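Local coordinates for putative c-1-tetrahydrofolate synthase, cytoplasmic (PDB 4A26) that oxidises N5,N10-methylenetetrahydrofolate with NADP+ and hydrolyses the resulting methenyl compound, serving one-carbon metabolism as a homodimer, at the interface of chains A and B. Numbering follows the deposited sequence. Chains: chain A/B, Putative c-1-tetrahydrofolate synthase, cytoplasmic.

Contact 1: the interface of chains A and B. Residues chain A 167, 191-194, 207; chain B 167, 191-194, 207.
Two copies of one edge strand, 191-195, meet antiparallel across the two-fold axis of the homodimer, so that the sheets of the two NAD(P)-binding domains meet edge to edge. The backbones pair at long range: A:Thr193 faces its own twin, and the amide N of B:Ile194 makes a weak hydrogen bond, 3.4 Å, to the carbonyl O of A:Val192. Water extends the ladder at both ends. Water 1 lies 2.9 Å from A:Val192 N and also bonds the carbonyl O of B:Ile194, while water 2 joins B:Val192 N to A:Ile194 O in the same manner.

On the axis the two threonine side chains cross obliquely. Each hydroxyl lies beside its own backbone N (chi1 -50° in A:Thr193, -56° in B:Thr193), and this rotation brings OG1 of A:Thr193 and OG1 of B:Thr193 to 2.5 Å, a hydrogen bond whose direction is undecided.

Cation-pi contacts flank this centre. A:Tyr207 is sandwiched: CG2 of its own chain's A:Thr193 sits over the ring centre on one face, and on the other NH2 of B:Arg167 stands 3.6 Å from the centroid, displaced toward the rim. The arginine, bent at chi3 (77°), arrives tip to tip with its guanidinium steeply inclined to the ring. Its NE makes a weak hydrogen bond, 3.3 Å long, to the phenolic OH of A:Tyr207, whose CE2 also packs against the methyl CG2 of B:Thr191.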
ATOM      1  N   ARG A 167      -3.128  -4.506  19.096  1.00 28.40           N
ATOM      2  CA  ARG A 167      -1.780  -4.284  18.602  1.00 27.70           C
ATOM      3  C   ARG A 167      -1.372  -5.518  17.807  1.00 26.69           C
ATOM      4  O   ARG A 167      -1.679  -6.642  18.197  1.00 26.73           O
ATOM      5  CB  ARG A 167      -0.816  -4.034  19.762  1.00 28.06           C
ATOM      6  CG  ARG A 167      -1.236  -2.870  20.656  1.00 29.86           C
ATOM      7  CD  ARG A 167      -0.450  -2.784  21.955  1.00 30.64           C
ATOM      8  NE  ARG A 167       0.807  -2.059  21.786  1.00 31.66           N
ATOM      9  CZ  ARG A 167       1.483  -1.456  22.769  1.00 33.56           C
ATOM     10  NH1 ARG A 167       1.039  -1.473  24.025  1.00 34.77           N
ATOM     11  NH2 ARG A 167       2.618  -0.822  22.492  1.00 33.78           N
ATOM     12  N   THR A 191      -3.566  -1.801  15.217  1.00 24.54           N
ATOM     13  CA  THR A 191      -2.433  -0.908  15.075  1.00 24.50           C
ATOM     14  C   THR A 191      -1.231  -1.785  14.755  1.00 23.13           C
ATOM     15  O   THR A 191      -0.863  -2.651  15.545  1.00 21.96           O
ATOM     16  CB  THR A 191      -2.230  -0.058  16.334  1.00 25.46           C
ATOM     17  OG1 THR A 191      -3.441   0.659  16.611  1.00 27.03           O
ATOM     18  CG2 THR A 191      -1.105   0.931  16.138  1.00 26.06           C
ATOM     19  N   VAL A 192      -0.649  -1.574  13.573  1.00 23.18           N
ATOM     20  CA  VAL A 192       0.289  -2.533  12.994  1.00 22.38           C
ATOM     21  C   VAL A 192       1.729  -2.026  12.970  1.00 23.11           C
ATOM     22  O   VAL A 192       1.986  -0.872  12.629  1.00 24.17           O
ATOM     23  CB  VAL A 192      -0.127  -2.910  11.557  1.00 22.29           C
ATOM     24  CG1 VAL A 192       0.611  -4.173  11.092  1.00 20.93           C
ATOM     25  CG2 VAL A 192      -1.645  -3.107  11.467  1.00 21.98           C
ATOM     26  N   THR A 193       2.656  -2.909  13.342  1.00 22.81           N
ATOM     27  CA  THR A 193       4.093  -2.678  13.192  1.00 23.59           C
ATOM     28  C   THR A 193       4.699  -3.780  12.324  1.00 23.34           C
ATOM     29  O   THR A 193       4.492  -4.969  12.585  1.00 22.55           O
ATOM     30  CB  THR A 193       4.804  -2.711  14.546  1.00 23.74           C
ATOM     31  OG1 THR A 193       4.121  -1.852  15.465  1.00 24.71           O
ATOM     32  CG2 THR A 193       6.248  -2.274  14.400  1.00 24.55           C
ATOM     33  N   ILE A 194       5.448  -3.384  11.298  1.00 24.21           N
ATOM     34  CA  ILE A 194       6.060  -4.342  10.381  1.00 24.23           C
ATOM     35  C   ILE A 194       7.534  -4.494  10.726  1.00 24.88           C
ATOM     36  O   ILE A 194       8.313  -3.575  10.531  1.00 26.16           O
ATOM     37  CB  ILE A 194       5.907  -3.903   8.909  1.00 25.01           C
ATOM     38  CG1 ILE A 194       4.423  -3.734   8.558  1.00 24.37           C
ATOM     39  CG2 ILE A 194       6.541  -4.930   7.977  1.00 25.34           C
ATOM     40  CD1 ILE A 194       4.176  -2.825   7.374  1.00 25.04           C
ATOM     41  N   TYR A 207       8.439  -5.107  20.471  1.00 30.22           N
ATOM     42  CA  TYR A 207       7.163  -5.012  19.763  1.00 29.30           C
ATOM     43  C   TYR A 207       6.281  -6.232  20.021  1.00 28.71           C
ATOM     44  O   TYR A 207       5.086  -6.088  20.292  1.00 28.51           O
ATOM     45  CB  TYR A 207       7.380  -4.852  18.257  1.00 29.29           C
ATOM     46  CG  TYR A 207       7.847  -3.478  17.821  1.00 30.02           C
ATOM     47  CD1 TYR A 207       7.043  -2.357  18.005  1.00 30.15           C
ATOM     48  CD2 TYR A 207       9.076  -3.304  17.200  1.00 30.98           C
ATOM     49  CE1 TYR A 207       7.461  -1.098  17.593  1.00 31.53           C
ATOM     50  CE2 TYR A 207       9.506  -2.050  16.790  1.00 32.45           C
ATOM     51  CZ  TYR A 207       8.695  -0.951  16.987  1.00 32.62           C
ATOM     52  OH  TYR A 207       9.118   0.294  16.576  1.00 34.61           O
TER
ATOM     53  N   ARG B 167      13.338   3.413  15.326  1.00 33.49           N
ATOM     54  CA  ARG B 167      11.918   3.194  15.619  1.00 31.62           C
ATOM     55  C   ARG B 167      11.105   4.415  15.180  1.00 30.72           C
ATOM     56  O   ARG B 167      11.412   5.540  15.572  1.00 31.37           O
ATOM     57  CB  ARG B 167      11.731   2.900  17.111  1.00 31.62           C
ATOM     58  CG  ARG B 167      12.558   1.707  17.578  1.00 32.59           C
ATOM     59  CD  ARG B 167      12.331   1.352  19.035  1.00 33.26           C
ATOM     60  NE  ARG B 167      11.066   0.643  19.246  1.00 32.40           N
ATOM     61  CZ  ARG B 167      10.786  -0.111  20.310  1.00 32.99           C
ATOM     62  NH1 ARG B 167      11.671  -0.278  21.288  1.00 34.97           N
ATOM     63  NH2 ARG B 167       9.609  -0.710  20.397  1.00 32.25           N
ATOM     64  N   THR B 191      11.708   0.873  11.328  1.00 30.95           N
ATOM     65  CA  THR B 191      10.671  -0.046  11.791  1.00 29.59           C
ATOM     66  C   THR B 191       9.452   0.785  12.179  1.00 28.32           C
ATOM     67  O   THR B 191       9.409   1.365  13.263  1.00 28.48           O
ATOM     68  CB  THR B 191      11.158  -0.901  12.979  1.00 30.15           C
ATOM     69  OG1 THR B 191      12.243  -1.738  12.553  1.00 31.20           O
ATOM     70  CG2 THR B 191      10.027  -1.772  13.525  1.00 28.61           C
ATOM     71  N   VAL B 192       8.464   0.823  11.289  1.00 27.43           N
ATOM     72  CA  VAL B 192       7.376   1.791  11.365  1.00 26.46           C
ATOM     73  C   VAL B 192       6.098   1.210  11.960  1.00 25.56           C
ATOM     74  O   VAL B 192       5.655   0.128  11.563  1.00 25.42           O
ATOM     75  CB  VAL B 192       7.026   2.334   9.970  1.00 26.46           C
ATOM     76  CG1 VAL B 192       6.011   3.450  10.081  1.00 26.27           C
ATOM     77  CG2 VAL B 192       8.271   2.823   9.260  1.00 27.85           C
ATOM     78  N   THR B 193       5.512   1.948  12.902  1.00 25.09           N
ATOM     79  CA  THR B 193       4.178   1.667  13.405  1.00 24.45           C
ATOM     80  C   THR B 193       3.279   2.832  12.992  1.00 24.67           C
ATOM     81  O   THR B 193       3.644   3.988  13.183  1.00 25.51           O
ATOM     82  CB  THR B 193       4.165   1.519  14.939  1.00 24.59           C
ATOM     83  OG1 THR B 193       5.096   0.500  15.341  1.00 24.17           O
ATOM     84  CG2 THR B 193       2.772   1.148  15.428  1.00 24.06           C
ATOM     85  N   ILE B 194       2.116   2.523  12.419  1.00 24.40           N
ATOM     86  CA  ILE B 194       1.164   3.537  11.967  1.00 24.60           C
ATOM     87  C   ILE B 194       0.000   3.645  12.956  1.00 24.79           C
ATOM     88  O   ILE B 194      -0.787   2.699  13.103  1.00 24.56           O
ATOM     89  CB  ILE B 194       0.607   3.188  10.571  1.00 24.84           C
ATOM     90  CG1 ILE B 194       1.739   3.149   9.533  1.00 25.13           C
ATOM     91  CG2 ILE B 194      -0.463   4.193  10.145  1.00 25.28           C
ATOM     92  CD1 ILE B 194       1.327   2.522   8.205  1.00 25.46           C
ATOM     93  N   TYR B 207       3.715   3.580  21.976  1.00 31.34           N
ATOM     94  CA  TYR B 207       4.484   3.548  20.734  1.00 30.77           C
ATOM     95  C   TYR B 207       5.403   4.759  20.641  1.00 31.64           C
ATOM     96  O   TYR B 207       6.551   4.632  20.220  1.00 31.97           O
ATOM     97  CB  TYR B 207       3.573   3.512  19.506  1.00 30.01           C
ATOM     98  CG  TYR B 207       2.894   2.184  19.269  1.00 29.30           C
ATOM     99  CD1 TYR B 207       3.635   1.021  19.071  1.00 28.96           C
ATOM    100  CD2 TYR B 207       1.511   2.095  19.211  1.00 29.32           C
ATOM    101  CE1 TYR B 207       3.008  -0.200  18.846  1.00 28.87           C
ATOM    102  CE2 TYR B 207       0.876   0.885  18.986  1.00 29.43           C
ATOM    103  CZ  TYR B 207       1.624  -0.259  18.803  1.00 29.08           C
ATOM    104  OH  TYR B 207       0.974  -1.452  18.577  1.00 29.07           O
TER
HETATM  105  O   HOH W   1      -1.685   0.504  11.888  1.00 16.99           O
HETATM  106  O   HOH W   2       8.313  -1.052   9.461  1.00 18.66           O

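Contact 2: the interface of chains A and B. Residues chain A 129-130, 132-134, 136-138; chain B 129, 132-133, 136, 175.
Two copies of helix 129-136 cross at the molecular two-fold, where A:Gly133 CA and B:Gly133 CA come within 3.7 Å, so that no side chain stands between the backbones at this point. Valines border the crossing: CB of B:Val132 packs on the CA of A:Gly133, and A:Val132 does the same in return. Farther along, the ring of B:Pro129 crosses A:Leu134 obliquely, with B:Pro129 CG 3.6 Å from A:Leu134 CD2. The CB of B:Pro129 lies against CG2 of A:Val130.

At the helix ends A:His136 and B:His136 stack face to face, centroids 3.7 Å apart and planes nearly parallel (7°). Both have CG anti to the carbonyl carbon (chi1 -73° and -76°). Each ring's rotation is held by its own helix: A:His136 ND1 donates to the carbonyl O of A:Val132 at 3.0 Å, from above the carbonyl plane, and B:His136 repeats this with B:Val132. Two stacked cations would repel, so neutral rings seem likelier.

Outward, A:Tyr137 is met at its edge by CG2 of B:Val132 and over one face by the amide ND2 of B:Asn175, offset toward the rim. That amide also clasps the backbone of A:Lys138. B:Asn175 OD1 accepts from A:Lys138 N at 2.7 Å, in the carbonyl plane on a lone pair, and B:Asn175 ND2 donates to A:Lys138 O at 2.9 Å. Helix packing and this two-bond clasp together fasten one subunit to the other in the homodimer.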
ATOM      1  N   PRO A 129       0.106  -3.602  -9.831  1.00 42.04           N
ATOM      2  CA  PRO A 129       0.266  -2.437  -8.951  1.00 42.38           C
ATOM      3  C   PRO A 129      -1.042  -1.717  -8.616  1.00 42.19           C
ATOM      4  O   PRO A 129      -1.251  -1.326  -7.469  1.00 40.86           O
ATOM      5  CB  PRO A 129       1.189  -1.520  -9.754  1.00 45.32           C
ATOM      6  CG  PRO A 129       1.998  -2.447 -10.577  1.00 46.11           C
ATOM      7  CD  PRO A 129       1.108  -3.609 -10.913  1.00 44.38           C
ATOM      8  N   VAL A 130      -1.914  -1.556  -9.607  1.00 43.69           N
ATOM      9  CA  VAL A 130      -3.202  -0.895  -9.393  1.00 44.04           C
ATOM     10  C   VAL A 130      -4.042  -1.609  -8.322  1.00 41.47           C
ATOM     11  O   VAL A 130      -4.669  -0.954  -7.490  1.00 41.35           O
ATOM     12  CB  VAL A 130      -3.995  -0.728 -10.719  1.00 46.04           C
ATOM     13  CG1 VAL A 130      -4.340  -2.084 -11.329  1.00 45.04           C
ATOM     14  CG2 VAL A 130      -5.246   0.108 -10.495  1.00 46.75           C
ATOM     15  N   VAL A 132      -2.666  -3.549  -5.941  1.00 37.06           N
ATOM     16  CA  VAL A 132      -1.864  -3.267  -4.750  1.00 36.37           C
ATOM     17  C   VAL A 132      -2.151  -1.855  -4.239  1.00 37.66           C
ATOM     18  O   VAL A 132      -2.217  -1.625  -3.033  1.00 36.54           O
ATOM     19  CB  VAL A 132      -0.346  -3.413  -5.025  1.00 37.18           C
ATOM     20  CG1 VAL A 132       0.455  -3.177  -3.750  1.00 35.92           C
ATOM     21  CG2 VAL A 132      -0.030  -4.794  -5.601  1.00 36.63           C
ATOM     22  N   GLY A 133      -2.325  -0.915  -5.165  1.00 40.37           N
ATOM     23  CA  GLY A 133      -2.687   0.452  -4.817  1.00 42.08           C
ATOM     24  C   GLY A 133      -3.999   0.504  -4.067  1.00 41.49           C
ATOM     25  O   GLY A 133      -4.056   0.977  -2.937  1.00 41.15           O
ATOM     26  N   LEU A 134      -5.048  -0.012  -4.699  1.00 41.81           N
ATOM     27  CA  LEU A 134      -6.385  -0.056  -4.099  1.00 41.55           C
ATOM     28  C   LEU A 134      -6.403  -0.769  -2.738  1.00 39.48           C
ATOM     29  O   LEU A 134      -7.172  -0.404  -1.850  1.00 39.41           O
ATOM     30  CB  LEU A 134      -7.369  -0.725  -5.063  1.00 41.81           C
ATOM     31  CG  LEU A 134      -7.683   0.070  -6.332  1.00 44.27           C
ATOM     32  CD1 LEU A 134      -8.368  -0.805  -7.367  1.00 44.44           C
ATOM     33  CD2 LEU A 134      -8.532   1.286  -6.005  1.00 46.01           C
ATOM     34  N   HIS A 136      -3.961  -0.661  -0.567  1.00 38.61           N
ATOM     35  CA  HIS A 136      -3.391   0.301   0.387  1.00 39.35           C
ATOM     36  C   HIS A 136      -4.178   1.614   0.459  1.00 41.67           C
ATOM     37  O   HIS A 136      -3.998   2.391   1.392  1.00 42.10           O
ATOM     38  CB  HIS A 136      -1.933   0.612   0.034  1.00 40.04           C
ATOM     39  CG  HIS A 136      -0.984  -0.501   0.348  1.00 38.46           C
ATOM     40  ND1 HIS A 136      -0.547  -1.397  -0.603  1.00 38.25           N
ATOM     41  CD2 HIS A 136      -0.386  -0.863   1.508  1.00 37.64           C
ATOM     42  CE1 HIS A 136       0.278  -2.264  -0.042  1.00 37.18           C
ATOM     43  NE2 HIS A 136       0.393  -1.963   1.238  1.00 36.48           N
ATOM     44  N   TYR A 137      -5.044   1.853  -0.521  1.00 43.64           N
ATOM     45  CA  TYR A 137      -5.793   3.109  -0.626  1.00 46.47           C
ATOM     46  C   TYR A 137      -6.883   3.181   0.448  1.00 46.45           C
ATOM     47  O   TYR A 137      -7.928   2.538   0.327  1.00 46.18           O
ATOM     48  CB  TYR A 137      -6.413   3.230  -2.028  1.00 48.25           C
ATOM     49  CG  TYR A 137      -6.395   4.621  -2.623  1.00 51.90           C
ATOM     50  CD1 TYR A 137      -5.222   5.156  -3.149  1.00 53.71           C
ATOM     51  CD2 TYR A 137      -7.553   5.393  -2.690  1.00 54.38           C
ATOM     52  CE1 TYR A 137      -5.197   6.425  -3.712  1.00 57.13           C
ATOM     53  CE2 TYR A 137      -7.538   6.666  -3.254  1.00 57.91           C
ATOM     54  CZ  TYR A 137      -6.356   7.174  -3.762  1.00 59.32           C
ATOM     55  OH  TYR A 137      -6.329   8.432  -4.324  1.00 63.43           O
ATOM     56  N   LYS A 138      -6.628   3.953   1.502  1.00 47.27           N
ATOM     57  CA  LYS A 138      -7.601   4.147   2.580  1.00 47.77           C
ATOM     58  C   LYS A 138      -8.834   4.849   2.026  1.00 50.44           C
ATOM     59  O   LYS A 138      -8.761   6.012   1.638  1.00 53.11           O
ATOM     60  CB  LYS A 138      -6.983   4.967   3.722  1.00 48.32           C
ATOM     61  CG  LYS A 138      -7.899   5.213   4.937  1.00 48.82           C
ATOM     62  CD  LYS A 138      -8.508   6.613   4.934  1.00 52.19           C
ATOM     63  CE  LYS A 138      -9.244   6.919   6.240  1.00 52.78           C
ATOM     64  NZ  LYS A 138      -8.331   7.105   7.399  1.00 51.41           N
TER
ATOM     65  N   PRO B 129      -4.169   4.630  -8.015  1.00 40.87           N
ATOM     66  CA  PRO B 129      -3.833   3.353  -7.382  1.00 39.53           C
ATOM     67  C   PRO B 129      -2.605   2.661  -7.982  1.00 39.64           C
ATOM     68  O   PRO B 129      -1.813   2.076  -7.246  1.00 38.40           O
ATOM     69  CB  PRO B 129      -5.086   2.514  -7.613  1.00 40.51           C
ATOM     70  CG  PRO B 129      -6.188   3.506  -7.642  1.00 41.71           C
ATOM     71  CD  PRO B 129      -5.618   4.752  -8.260  1.00 42.34           C
ATOM     72  N   VAL B 132       0.190   4.293  -6.364  1.00 37.94           N
ATOM     73  CA  VAL B 132       0.220   3.912  -4.955  1.00 36.23           C
ATOM     74  C   VAL B 132       0.817   2.514  -4.818  1.00 36.13           C
ATOM     75  O   VAL B 132       1.630   2.260  -3.920  1.00 35.22           O
ATOM     76  CB  VAL B 132      -1.187   3.940  -4.314  1.00 35.81           C
ATOM     77  CG1 VAL B 132      -1.135   3.414  -2.882  1.00 33.66           C
ATOM     78  CG2 VAL B 132      -1.763   5.355  -4.346  1.00 36.32           C
ATOM     79  N   GLY B 133       0.419   1.617  -5.721  1.00 37.45           N
ATOM     80  CA  GLY B 133       0.932   0.253  -5.743  1.00 37.75           C
ATOM     81  C   GLY B 133       2.418   0.184  -6.017  1.00 38.49           C
ATOM     82  O   GLY B 133       3.173  -0.383  -5.229  1.00 37.77           O
ATOM     83  N   HIS B 136       4.460   0.974  -3.035  1.00 38.29           N
ATOM     84  CA  HIS B 136       4.493  -0.069  -2.000  1.00 37.67           C
ATOM     85  C   HIS B 136       5.165  -1.372  -2.451  1.00 39.31           C
ATOM     86  O   HIS B 136       5.631  -2.142  -1.610  1.00 39.07           O
ATOM     87  CB  HIS B 136       3.078  -0.365  -1.492  1.00 36.64           C
ATOM     88  CG  HIS B 136       2.539   0.681  -0.565  1.00 35.41           C
ATOM     89  ND1 HIS B 136       1.571   1.585  -0.943  1.00 35.65           N
ATOM     90  CD2 HIS B 136       2.835   0.966   0.725  1.00 33.91           C
ATOM     91  CE1 HIS B 136       1.293   2.382   0.074  1.00 34.17           C
ATOM     92  NE2 HIS B 136       2.050   2.029   1.097  1.00 33.08           N
ATOM     93  N   ASN B 175      -3.992   8.786   2.654  1.00 37.77           N
ATOM     94  CA  ASN B 175      -3.425   8.475   1.340  1.00 38.21           C
ATOM     95  C   ASN B 175      -2.421   9.527   0.879  1.00 38.95           C
ATOM     96  O   ASN B 175      -1.512   9.225   0.099  1.00 38.87           O
ATOM     97  CB  ASN B 175      -4.533   8.345   0.291  1.00 39.76           C
ATOM     98  CG  ASN B 175      -5.515   7.228   0.603  1.00 39.90           C
ATOM     99  OD1 ASN B 175      -5.183   6.253   1.281  1.00 39.00           O
ATOM    100  ND2 ASN B 175      -6.737   7.369   0.104  1.00 41.87           N
TER

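About 20 Å separates the centres of contact 1 and contact 2, which share no residue yet lie on the same two-fold, so residues on the axis meet their own copies and every off-axis pair recurs with the chains exchanged. Contact 1 is built from strands 167-171 and 191-195 and helix 201-209. Contact 2 uses helix 129-136 and the residues just after it, with B:Asn175 reaching over from the loop between strand 167-171 and helix 178-187. That strand thus leads from one contact toward the other. Two separated points of attachment, one a strand pairing and one a helix crossing, should limit rocking of the subunits within the homodimer.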